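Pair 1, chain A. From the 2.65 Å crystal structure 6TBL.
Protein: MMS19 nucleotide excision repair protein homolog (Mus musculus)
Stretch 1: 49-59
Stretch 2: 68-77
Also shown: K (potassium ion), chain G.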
# COMPACT_ATOMS: atom_id res chain seq x y z
N THR A 49 -11.41 2.02 30.19
CA THR A 49 -10.44 2.73 31.01
C THR A 49 -9.13 1.96 31.15
O THR A 49 -8.07 2.57 31.34
CB THR A 49 -11.04 3.04 32.39
OG1 THR A 49 -10.10 3.79 33.17
CG2 THR A 49 -11.40 1.76 33.13
N LEU A 50 -9.17 0.63 31.05
CA LEU A 50 -7.93 -0.15 31.06
C LEU A 50 -7.11 0.12 29.80
O LEU A 50 -5.91 0.41 29.88
CB LEU A 50 -8.24 -1.64 31.19
CG LEU A 50 -8.72 -2.13 32.57
CD1 LEU A 50 -9.24 -3.56 32.49
CD2 LEU A 50 -7.63 -2.01 33.62
N VAL A 51 -7.75 0.04 28.63
CA VAL A 51 -7.05 0.30 27.38
C VAL A 51 -6.50 1.72 27.36
O VAL A 51 -5.34 1.95 27.00
CB VAL A 51 -7.99 0.05 26.18
CG1 VAL A 51 -7.35 0.53 24.89
CG2 VAL A 51 -8.32 -1.43 26.08
N THR A 52 -7.32 2.69 27.76
CA THR A 52 -6.91 4.09 27.71
C THR A 52 -5.68 4.34 28.58
O THR A 52 -4.66 4.86 28.10
CB THR A 52 -8.06 4.99 28.15
OG1 THR A 52 -9.25 4.63 27.44
CG2 THR A 52 -7.74 6.45 27.86
N LYS A 53 -5.75 3.95 29.85
CA LYS A 53 -4.68 4.28 30.79
C LYS A 53 -3.41 3.49 30.52
O LYS A 53 -2.31 4.01 30.67
CB LYS A 53 -5.16 4.07 32.23
CG LYS A 53 -6.14 5.12 32.70
CD LYS A 53 -5.56 6.51 32.51
CE LYS A 53 -6.58 7.59 32.80
NZ LYS A 53 -6.03 8.94 32.52
N PHE A 54 -3.55 2.22 30.12
CA PHE A 54 -2.37 1.42 29.80
C PHE A 54 -1.60 2.05 28.64
O PHE A 54 -0.36 2.10 28.67
CB PHE A 54 -2.77 -0.01 29.46
CG PHE A 54 -3.22 -0.82 30.64
CD1 PHE A 54 -3.02 -0.37 31.93
CD2 PHE A 54 -3.84 -2.05 30.46
CE1 PHE A 54 -3.43 -1.12 33.02
CE2 PHE A 54 -4.25 -2.80 31.54
CZ PHE A 54 -4.05 -2.34 32.82
N LEU A 55 -2.30 2.53 27.62
CA LEU A 55 -1.63 3.16 26.49
C LEU A 55 -0.91 4.43 26.90
O LEU A 55 0.21 4.69 26.46
CB LEU A 55 -2.63 3.44 25.37
CG LEU A 55 -3.22 2.22 24.66
CD1 LEU A 55 -4.29 2.63 23.67
CD2 LEU A 55 -2.12 1.42 23.96
N ASN A 56 -1.54 5.24 27.76
CA ASN A 56 -0.88 6.45 28.24
C ASN A 56 0.39 6.11 29.01
O ASN A 56 1.42 6.76 28.83
CB ASN A 56 -1.84 7.26 29.11
CG ASN A 56 -2.99 7.85 28.33
OD1 ASN A 56 -2.86 8.90 27.71
ND2 ASN A 56 -4.12 7.16 28.34
N LEU A 57 0.32 5.09 29.87
CA LEU A 57 1.48 4.72 30.67
C LEU A 57 2.59 4.10 29.82
O LEU A 57 3.75 4.09 30.26
CB LEU A 57 1.06 3.75 31.78
CG LEU A 57 0.12 4.34 32.83
CD1 LEU A 57 -0.35 3.25 33.77
CD2 LEU A 57 0.80 5.46 33.59
N SER A 58 2.27 3.60 28.63
CA SER A 58 3.29 3.05 27.74
C SER A 58 4.18 4.13 27.13
O SER A 58 5.11 3.78 26.40
CB SER A 58 2.63 2.24 26.63
OG SER A 58 1.83 3.07 25.80
N SER A 59 3.92 5.40 27.41
CA SER A 59 4.73 6.51 26.91
C SER A 59 5.26 7.36 28.06
O SER A 59 5.52 8.55 27.90
CB SER A 59 3.93 7.37 25.94
OG SER A 59 2.72 7.81 26.54
N ALA A 68 5.90 -2.30 32.22
CA ALA A 68 4.75 -2.85 32.93
C ALA A 68 3.45 -2.54 32.21
O ALA A 68 2.54 -3.38 32.15
CB ALA A 68 4.71 -2.31 34.36
N ALA A 69 3.34 -1.33 31.64
CA ALA A 69 2.12 -0.96 30.92
C ALA A 69 1.90 -1.86 29.71
O ALA A 69 0.77 -2.30 29.46
CB ALA A 69 2.19 0.50 30.49
N LEU A 70 2.96 -2.15 28.96
CA LEU A 70 2.83 -3.01 27.79
C LEU A 70 2.55 -4.46 28.19
O LEU A 70 1.85 -5.17 27.46
CB LEU A 70 4.09 -2.93 26.93
CG LEU A 70 4.36 -1.57 26.30
CD1 LEU A 70 5.69 -1.58 25.57
CD2 LEU A 70 3.23 -1.18 25.36
N GLN A 71 3.09 -4.91 29.32
CA GLN A 71 2.78 -6.26 29.79
C GLN A 71 1.30 -6.39 30.15
O GLN A 71 0.72 -7.47 30.00
CB GLN A 71 3.66 -6.62 30.98
CG GLN A 71 5.13 -6.72 30.65
CD GLN A 71 5.98 -7.06 31.86
OE1 GLN A 71 5.47 -7.22 32.97
NE2 GLN A 71 7.29 -7.18 31.65
N CYS A 72 0.69 -5.31 30.64
CA CYS A 72 -0.75 -5.33 30.87
C CYS A 72 -1.52 -5.31 29.56
O CYS A 72 -2.58 -5.94 29.44
CB CYS A 72 -1.15 -4.15 31.75
SG CYS A 72 -0.79 -4.38 33.50
N MET A 73 -1.02 -4.57 28.56
CA MET A 73 -1.63 -4.59 27.24
C MET A 73 -1.61 -6.00 26.66
O MET A 73 -2.56 -6.42 25.99
CB MET A 73 -0.90 -3.62 26.31
CG MET A 73 -1.14 -2.17 26.62
SD MET A 73 -2.89 -1.75 26.47
CE MET A 73 -3.18 -2.17 24.75
N HIS A 74 -0.53 -6.74 26.91
CA HIS A 74 -0.49 -8.14 26.52
C HIS A 74 -1.50 -8.95 27.33
O HIS A 74 -2.23 -9.78 26.77
CB HIS A 74 0.92 -8.69 26.71
CG HIS A 74 1.09 -10.11 26.28
ND1 HIS A 74 0.78 -11.18 27.08
CD2 HIS A 74 1.56 -10.64 25.12
CE1 HIS A 74 1.03 -12.31 26.44
NE2 HIS A 74 1.51 -12.01 25.25
N ALA A 75 -1.56 -8.72 28.65
CA ALA A 75 -2.47 -9.46 29.50
C ALA A 75 -3.93 -9.15 29.20
O ALA A 75 -4.80 -9.97 29.52
CB ALA A 75 -2.17 -9.18 30.97
N LEU A 76 -4.22 -7.99 28.61
CA LEU A 76 -5.59 -7.66 28.24
C LEU A 76 -6.17 -8.66 27.25
O LEU A 76 -7.38 -8.89 27.24
CB LEU A 76 -5.66 -6.25 27.65
CG LEU A 76 -5.91 -5.09 28.61
CD1 LEU A 76 -5.96 -3.78 27.85
CD2 LEU A 76 -7.21 -5.32 29.37
N THR A 77 -5.32 -9.27 26.42
CA THR A 77 -5.81 -10.20 25.41
C THR A 77 -6.40 -11.47 26.00
O THR A 77 -6.95 -12.28 25.24
CB THR A 77 -4.68 -10.56 24.44
OG1 THR A 77 -3.64 -11.25 25.14
CG2 THR A 77 -4.10 -9.29 23.81
K K G . -9.04 -13.74 24.01

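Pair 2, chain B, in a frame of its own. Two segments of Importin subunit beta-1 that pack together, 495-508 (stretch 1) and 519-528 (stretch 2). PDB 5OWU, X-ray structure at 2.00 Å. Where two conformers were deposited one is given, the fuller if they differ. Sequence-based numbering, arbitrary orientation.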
# COMPACT_ATOMS: atom_id res chain seq x y z
N PHE B 495 28.16 20.90 -10.64
CA PHE B 495 27.34 20.68 -11.82
C PHE B 495 25.95 21.26 -11.70
O PHE B 495 25.14 21.09 -12.62
CB PHE B 495 27.25 19.18 -12.12
CG PHE B 495 28.59 18.52 -12.33
CD1 PHE B 495 29.20 18.53 -13.58
CD2 PHE B 495 29.25 17.92 -11.27
CE1 PHE B 495 30.44 17.93 -13.77
CE2 PHE B 495 30.48 17.32 -11.46
CZ PHE B 495 31.08 17.34 -12.70
N TYR B 496 25.64 21.94 -10.59
CA TYR B 496 24.28 22.45 -10.40
C TYR B 496 23.83 23.34 -11.54
O TYR B 496 22.73 23.10 -12.08
CB TYR B 496 24.20 23.18 -9.05
CG TYR B 496 23.20 22.58 -8.08
CD1 TYR B 496 23.38 21.30 -7.58
CD2 TYR B 496 22.08 23.29 -7.67
CE1 TYR B 496 22.48 20.75 -6.70
CE2 TYR B 496 21.17 22.74 -6.78
CZ TYR B 496 21.38 21.47 -6.30
OH TYR B 496 20.48 20.92 -5.41
N PRO B 497 24.59 24.35 -11.98
CA PRO B 497 24.13 25.20 -13.09
C PRO B 497 23.75 24.39 -14.32
O PRO B 497 22.60 24.44 -14.78
CB PRO B 497 25.32 26.13 -13.35
CG PRO B 497 26.05 26.18 -12.04
CD PRO B 497 25.89 24.80 -11.44
N ALA B 498 24.69 23.58 -14.81
CA ALA B 498 24.42 22.76 -15.99
C ALA B 498 23.18 21.90 -15.79
O ALA B 498 22.24 21.95 -16.59
CB ALA B 498 25.64 21.90 -16.31
N LEU B 499 23.15 21.12 -14.71
CA LEU B 499 21.98 20.29 -14.44
C LEU B 499 20.71 21.13 -14.46
O LEU B 499 19.75 20.80 -15.17
CB LEU B 499 22.15 19.57 -13.09
CG LEU B 499 23.20 18.46 -13.09
CD1 LEU B 499 23.53 18.02 -11.69
CD2 LEU B 499 22.71 17.29 -13.91
N VAL B 500 20.70 22.26 -13.74
CA VAL B 500 19.48 23.06 -13.70
C VAL B 500 19.12 23.51 -15.10
O VAL B 500 17.97 23.36 -15.55
CB VAL B 500 19.64 24.23 -12.72
CG1 VAL B 500 18.53 25.27 -12.90
CG2 VAL B 500 19.62 23.71 -11.29
N ASP B 501 20.10 24.01 -15.85
CA ASP B 501 19.81 24.43 -17.22
C ASP B 501 19.17 23.28 -17.99
O ASP B 501 18.08 23.44 -18.56
CB ASP B 501 21.09 24.91 -17.90
CG ASP B 501 20.88 25.22 -19.36
OD1 ASP B 501 20.42 26.34 -19.67
OD2 ASP B 501 21.18 24.35 -20.20
N GLY B 502 19.77 22.10 -17.92
CA GLY B 502 19.21 20.97 -18.63
C GLY B 502 17.79 20.68 -18.19
O GLY B 502 16.89 20.50 -19.02
N LEU B 503 17.55 20.69 -16.88
CA LEU B 503 16.23 20.36 -16.38
C LEU B 503 15.22 21.41 -16.84
O LEU B 503 14.11 21.07 -17.25
CB LEU B 503 16.25 20.24 -14.86
CG LEU B 503 16.94 18.98 -14.30
CD1 LEU B 503 17.10 19.04 -12.80
CD2 LEU B 503 16.14 17.75 -14.68
N ILE B 504 15.63 22.69 -16.84
CA ILE B 504 14.69 23.71 -17.30
C ILE B 504 14.30 23.41 -18.73
O ILE B 504 13.11 23.44 -19.09
CB ILE B 504 15.29 25.12 -17.13
CG1 ILE B 504 15.29 25.52 -15.65
CG2 ILE B 504 14.48 26.15 -17.94
CD1 ILE B 504 16.00 26.83 -15.36
N GLY B 505 15.27 23.01 -19.55
CA GLY B 505 14.98 22.69 -20.93
C GLY B 505 13.94 21.59 -21.05
O GLY B 505 13.03 21.68 -21.88
N ALA B 506 14.05 20.56 -20.21
CA ALA B 506 13.08 19.47 -20.29
C ALA B 506 11.74 19.90 -19.72
O ALA B 506 10.69 19.46 -20.20
CB ALA B 506 13.60 18.24 -19.54
N ALA B 507 11.76 20.80 -18.74
CA ALA B 507 10.51 21.32 -18.21
C ALA B 507 9.81 22.21 -19.23
O ALA B 507 8.59 22.34 -19.18
CB ALA B 507 10.76 22.07 -16.91
N ASN B 508 10.57 22.78 -20.16
CA ASN B 508 10.02 23.62 -21.22
C ASN B 508 9.55 22.81 -22.42
O ASN B 508 9.25 23.40 -23.47
CB ASN B 508 11.06 24.64 -21.67
CG ASN B 508 10.97 25.94 -20.91
OD1 ASN B 508 9.88 26.39 -20.57
ND2 ASN B 508 12.12 26.55 -20.65
N SER B 519 8.48 14.80 -14.90
CA SER B 519 9.68 14.30 -14.25
C SER B 519 10.72 15.39 -14.11
O SER B 519 11.36 15.53 -13.06
CB SER B 519 10.23 13.10 -15.02
OG SER B 519 9.31 12.03 -14.99
N ALA B 520 10.88 16.22 -15.15
CA ALA B 520 11.84 17.31 -15.05
C ALA B 520 11.45 18.26 -13.94
O ALA B 520 12.29 18.67 -13.13
CB ALA B 520 11.95 18.05 -16.38
N PHE B 521 10.16 18.59 -13.85
CA PHE B 521 9.73 19.46 -12.76
C PHE B 521 10.02 18.82 -11.42
O PHE B 521 10.50 19.49 -10.49
CB PHE B 521 8.24 19.80 -12.90
CG PHE B 521 7.97 20.96 -13.83
CD1 PHE B 521 8.20 22.26 -13.42
CD2 PHE B 521 7.49 20.74 -15.11
CE1 PHE B 521 7.95 23.33 -14.26
CE2 PHE B 521 7.24 21.81 -15.96
CZ PHE B 521 7.48 23.11 -15.53
N SER B 522 9.80 17.50 -11.31
CA SER B 522 10.11 16.84 -10.05
C SER B 522 11.58 17.00 -9.71
O SER B 522 11.93 17.30 -8.56
CB SER B 522 9.72 15.36 -10.12
OG SER B 522 9.94 14.74 -8.86
N ALA B 523 12.47 16.84 -10.70
CA ALA B 523 13.89 16.96 -10.41
C ALA B 523 14.21 18.39 -9.99
O ALA B 523 15.03 18.59 -9.08
CB ALA B 523 14.73 16.54 -11.62
N LEU B 524 13.53 19.37 -10.59
CA LEU B 524 13.76 20.75 -10.16
C LEU B 524 13.44 20.91 -8.69
O LEU B 524 14.15 21.60 -7.96
CB LEU B 524 12.95 21.72 -11.01
CG LEU B 524 13.46 21.97 -12.44
CD1 LEU B 524 12.53 22.92 -13.15
CD2 LEU B 524 14.88 22.51 -12.44
N THR B 525 12.38 20.24 -8.22
CA THR B 525 12.06 20.33 -6.81
C THR B 525 13.22 19.81 -5.98
O THR B 525 13.67 20.47 -5.03
CB THR B 525 10.77 19.57 -6.52
OG1 THR B 525 9.69 20.22 -7.22
CG2 THR B 525 10.46 19.56 -5.04
N THR B 526 13.76 18.66 -6.36
CA THR B 526 14.95 18.14 -5.69
C THR B 526 16.07 19.18 -5.72
O THR B 526 16.70 19.46 -4.70
CB THR B 526 15.39 16.82 -6.34
OG1 THR B 526 14.38 15.83 -6.14
CG2 THR B 526 16.69 16.32 -5.75
N MET B 527 16.31 19.79 -6.90
CA MET B 527 17.41 20.74 -6.97
C MET B 527 17.20 21.86 -5.96
O MET B 527 18.14 22.31 -5.30
CB MET B 527 17.54 21.34 -8.37
CG MET B 527 17.70 20.34 -9.49
SD MET B 527 19.03 19.19 -9.20
CE MET B 527 20.47 20.17 -9.61
N VAL B 528 15.95 22.29 -5.81
CA VAL B 528 15.66 23.36 -4.87
C VAL B 528 15.96 22.89 -3.46
O VAL B 528 16.65 23.57 -2.69
CB VAL B 528 14.20 23.83 -5.01
CG1 VAL B 528 13.84 24.80 -3.87
CG2 VAL B 528 13.99 24.48 -6.35

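Pair 1 (MMS19 homolog) and pair 2 (importin subunit beta-1) are near-antiparallel helix pairs with the same geometry: in each, the axes approach to 8.3 Å, their N-to-C directions differ by 147°, and the signed crossing angle is -147°. Over 14 central residues the backbones superpose with an RMSD of 0.3 Å. The buried surface is 466 Å² in pair 1 and 570 Å² in pair 2.

In both pairs the nearest CA-CA approach involves a matched alanine, A:Ala69 and B:Ala520, whose side-chain centres fall 0.2 Å apart. The backbones are nearest at this small residue: CA of A:Phe54 lies 5.2 Å from CA of A:Ala69, and CA of B:Ala507 lies 5.3 Å from CA of B:Ala520. In pair 1 the methyl CB of A:Ala69 rests 3.5 Å from O of A:Phe54 and 3.7 Å from CB of A:Leu57; in pair 2 CB of B:Ala520 lies 3.8 Å from O of B:Leu503 and 3.6 Å from CB of B:Ala506, the counterpart of A:Leu57.

The central knob differs in kind. A:Phe54 matches B:Leu503; both point toward the other helix with chi1 m, and each sits among four matched residues: A:Ala69, A:Cys72, A:Met73 and A:Leu76 in pair 1, B:Ala520, B:Ala523, B:Leu524 and B:Met527 in pair 2. The flat phenyl ring of A:Phe54 receives CB of A:Cys72 over one face, 3.6 Å from the ring centroid, while SD of A:Met73 and CD1 of A:Leu76 lie at its edge. Both methyls of the branched B:Leu503, CD1 and CD2, lie 3.6 Å from CB of B:Ala523, and CD1 is also 3.6 Å from CG of B:Met527.

At another matched position, A:Met73 and B:Leu524 both start sideways and bring their ends nearer the partner helix. SD of A:Met73 reaches CB of A:Phe54 at 3.5 Å, and its CE meets CD2 of A:Leu55 at 3.8 Å. CD2 of B:Leu524 lies 3.6 Å from CB of B:Leu503 and 4.4 Å from CG1 of B:Ile504.

Aromatic character reappears elsewhere in pair 2. B:Phe521, matching A:Leu70, takes CB of B:Ala507 over one ring face, 3.8 Å from the centroid; in pair 1 CD2 of A:Leu70 makes a simpler contact, 3.7 Å from CB of A:Ser58. The hydroxyl of A:Ser58 turns back to its own stretch, with OG donating a very short 2.4 Å hydrogen bond to O of A:Leu55.

At the other end, A:Leu76 matches B:Met527. CD1 of A:Leu76 lies 3.8 Å from CG2 of A:Val51, and its CD2 lies 4.1 Å from CD1 of A:Leu50. B:Met527 is a second knob, seated among B:Tyr496, B:Leu499, B:Val500 and B:Leu503, with CE over the B:Tyr496 ring face, 3.5 Å from the centroid. OH of B:Tyr496 also donates a 2.7 Å hydrogen bond to O of B:Met527.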